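Local coordinates for serine hydrolase CCSP0084 (Cycloclasticus sp. P1, PDB 4I3F), which is a serine hydrolase of the alpha/beta-hydrolase family that probably cleaves carbon-carbon bonds of meta-cleavage products and acts as an esterase, at residues K163-Y168 against K224-F229. Sequence-based numbering, arbitrary orientation.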
loop_
_atom_site.group_PDB
_atom_site.type_symbol
_atom_site.label_atom_id
_atom_site.label_comp_id
_atom_site.label_asym_id
_atom_site.label_seq_id
_atom_site.Cartn_x
_atom_site.Cartn_y
_atom_site.Cartn_z
ATOM N N LYS A 163 16.885 -0.416 3.690
ATOM C CA LYS A 163 16.922 -1.504 4.667
ATOM C C LYS A 163 15.689 -2.396 4.540
ATOM O O LYS A 163 15.751 -3.601 4.833
ATOM C CB LYS A 163 17.083 -0.962 6.093
ATOM C CG LYS A 163 18.532 -0.577 6.419
ATOM C CD LYS A 163 18.659 0.277 7.686
ATOM C CE LYS A 163 20.129 0.585 7.969
ATOM N NZ LYS A 163 20.323 1.420 9.196
ATOM N N GLY A 164 14.579 -1.812 4.104
ATOM C CA GLY A 164 13.354 -2.566 3.878
ATOM C C GLY A 164 13.405 -3.454 2.642
ATOM O O GLY A 164 13.250 -4.677 2.730
ATOM N N TRP A 165 13.630 -2.842 1.484
ATOM C CA TRP A 165 13.605 -3.580 0.221
ATOM C C TRP A 165 14.792 -4.531 0.069
ATOM O O TRP A 165 14.724 -5.499 -0.698
ATOM C CB TRP A 165 13.527 -2.614 -0.967
ATOM C CG TRP A 165 12.161 -2.018 -1.185
ATOM C CD1 TRP A 165 11.032 -2.242 -0.449
ATOM C CD2 TRP A 165 11.779 -1.111 -2.236
ATOM N NE1 TRP A 165 9.970 -1.524 -0.977
ATOM C CE2 TRP A 165 10.408 -0.826 -2.074
ATOM C CE3 TRP A 165 12.469 -0.514 -3.300
ATOM C CZ2 TRP A 165 9.713 0.036 -2.931
ATOM C CZ3 TRP A 165 11.771 0.344 -4.153
ATOM C CH2 TRP A 165 10.414 0.607 -3.961
ATOM N N GLU A 166 15.870 -4.273 0.807
ATOM C CA GLU A 166 17.049 -5.129 0.734
ATOM C C GLU A 166 17.269 -5.884 2.045
ATOM O O GLU A 166 18.371 -6.327 2.325
ATOM C CB GLU A 166 18.287 -4.300 0.353
ATOM C CG GLU A 166 18.081 -3.455 -0.914
ATOM C CD GLU A 166 19.330 -2.706 -1.352
ATOM O OE1 GLU A 166 20.433 -3.037 -0.868
ATOM O OE2 GLU A 166 19.204 -1.778 -2.182
ATOM N N PHE A 167 16.206 -6.018 2.838
ATOM C CA PHE A 167 16.225 -6.777 4.089
ATOM C C PHE A 167 16.859 -8.163 3.966
ATOM O O PHE A 167 17.663 -8.563 4.804
ATOM C CB PHE A 167 14.786 -6.912 4.629
ATOM C CG PHE A 167 14.648 -7.873 5.789
ATOM C CD1 PHE A 167 14.934 -7.465 7.090
ATOM C CD2 PHE A 167 14.206 -9.175 5.582
ATOM C CE1 PHE A 167 14.805 -8.346 8.157
ATOM C CE2 PHE A 167 14.073 -10.060 6.639
ATOM C CZ PHE A 167 14.368 -9.649 7.929
ATOM N N TYR A 168 16.503 -8.906 2.925
ATOM C CA TYR A 168 16.955 -10.294 2.842
ATOM C C TYR A 168 18.435 -10.485 2.490
ATOM O O TYR A 168 18.913 -11.617 2.423
ATOM C CB TYR A 168 16.069 -11.105 1.903
ATOM C CG TYR A 168 14.665 -11.336 2.425
ATOM C CD1 TYR A 168 14.416 -12.250 3.443
ATOM C CD2 TYR A 168 13.587 -10.656 1.881
ATOM C CE1 TYR A 168 13.130 -12.465 3.913
ATOM C CE2 TYR A 168 12.303 -10.867 2.341
ATOM C CZ TYR A 168 12.078 -11.778 3.350
ATOM O OH TYR A 168 10.791 -11.987 3.798
ATOM N N LYS A 224 16.575 1.249 -8.746
ATOM C CA LYS A 224 15.792 0.778 -9.885
ATOM C C LYS A 224 14.326 0.540 -9.514
ATOM O O LYS A 224 13.428 0.738 -10.342
ATOM C CB LYS A 224 16.407 -0.477 -10.501
ATOM C CG LYS A 224 17.631 -0.193 -11.347
ATOM C CD LYS A 224 17.733 -1.183 -12.495
ATOM C CE LYS A 224 18.649 -0.670 -13.603
ATOM N NZ LYS A 224 20.080 -0.996 -13.353
ATOM N N GLY A 225 14.087 0.127 -8.271
ATOM C CA GLY A 225 12.730 -0.067 -7.779
ATOM C C GLY A 225 11.969 1.248 -7.677
ATOM O O GLY A 225 10.820 1.353 -8.119
ATOM N N ILE A 226 12.605 2.255 -7.085
ATOM C CA ILE A 226 12.005 3.587 -6.999
ATOM C C ILE A 226 11.694 4.160 -8.392
ATOM O O ILE A 226 10.575 4.639 -8.652
ATOM C CB ILE A 226 12.948 4.555 -6.258
ATOM C CG1 ILE A 226 13.112 4.132 -4.797
ATOM C CG2 ILE A 226 12.440 6.003 -6.339
ATOM C CD1 ILE A 226 14.296 4.788 -4.102
ATOM N N ASP A 227 12.687 4.121 -9.273
ATOM C CA ASP A 227 12.545 4.696 -10.603
ATOM C C ASP A 227 11.429 4.008 -11.404
ATOM O O ASP A 227 10.710 4.653 -12.158
ATOM C CB ASP A 227 13.882 4.639 -11.354
ATOM C CG ASP A 227 15.023 5.308 -10.586
ATOM O OD1 ASP A 227 14.754 5.964 -9.559
ATOM O OD2 ASP A 227 16.194 5.185 -11.012
ATOM N N ALA A 228 11.284 2.702 -11.211
ATOM C CA ALA A 228 10.244 1.915 -11.880
ATOM C C ALA A 228 8.817 2.387 -11.599
ATOM O O ALA A 228 7.930 2.201 -12.438
ATOM C CB ALA A 228 10.391 0.442 -11.533
ATOM N N PHE A 229 8.588 2.985 -10.432
ATOM C CA PHE A 229 7.254 3.461 -10.054
ATOM C C PHE A 229 6.917 4.855 -10.591
ATOM O O PHE A 229 5.761 5.269 -10.568
ATOM C CB PHE A 229 7.112 3.486 -8.532
ATOM C CG PHE A 229 6.772 2.155 -7.927
ATOM C CD1 PHE A 229 7.747 1.405 -7.289
ATOM C CD2 PHE A 229 5.467 1.666 -7.973
ATOM C CE1 PHE A 229 7.437 0.191 -6.716
ATOM C CE2 PHE A 229 5.151 0.439 -7.405
ATOM C CZ PHE A 229 6.140 -0.290 -6.772
#
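W165, in the last turn of helix 159-165, reaches across to helix 222-229 at G225, where the two backbones come nearest, with 8.8 Å between their CA atoms. The contact is a worked example of how one large aromatic side chain can bridge two helix segments whose backbones stay well apart. Both belong to the region between strands 142-148 and 243-248 of the alpha/beta-hydrolase fold, where members of the family carry their helical lid. With CG beside its own backbone N and anti to the carbonyl carbon (chi1 -76°), the indole leads its six-membered ring to the second helix. CZ3 of W165 lies 3.6 Å from the backbone C of G225, and I226 N meets the same corner of the ring at its edge, in the ring plane. Glycine suits this position, since a CB on G225 would collide with CZ3 of W165. Two side chains of helix 222-229 meet neighbouring atoms of that ring. I226 brings its CG1 branch to 4.1 Å from CZ3 of W165, whereas F229 comes to the adjoining CH2, the two rings set obliquely. No hydrogen bond links the segments; the buried NE1 of W165 is satisfied by S53 OG, and F218 stacks on the indole. A leucine in place of W165 would probably leave a gap beside G225 and deprive S53 OG of its indole partner. Beyond the indole, F229 packs on helix 96-113 through I100 and W103, so that helix 222-229 is joined to the main body of the fold as well as to helix 159-165. Of the F229 ring it is CE1 that meets the indole, 4.1 Å from CH2 of W165.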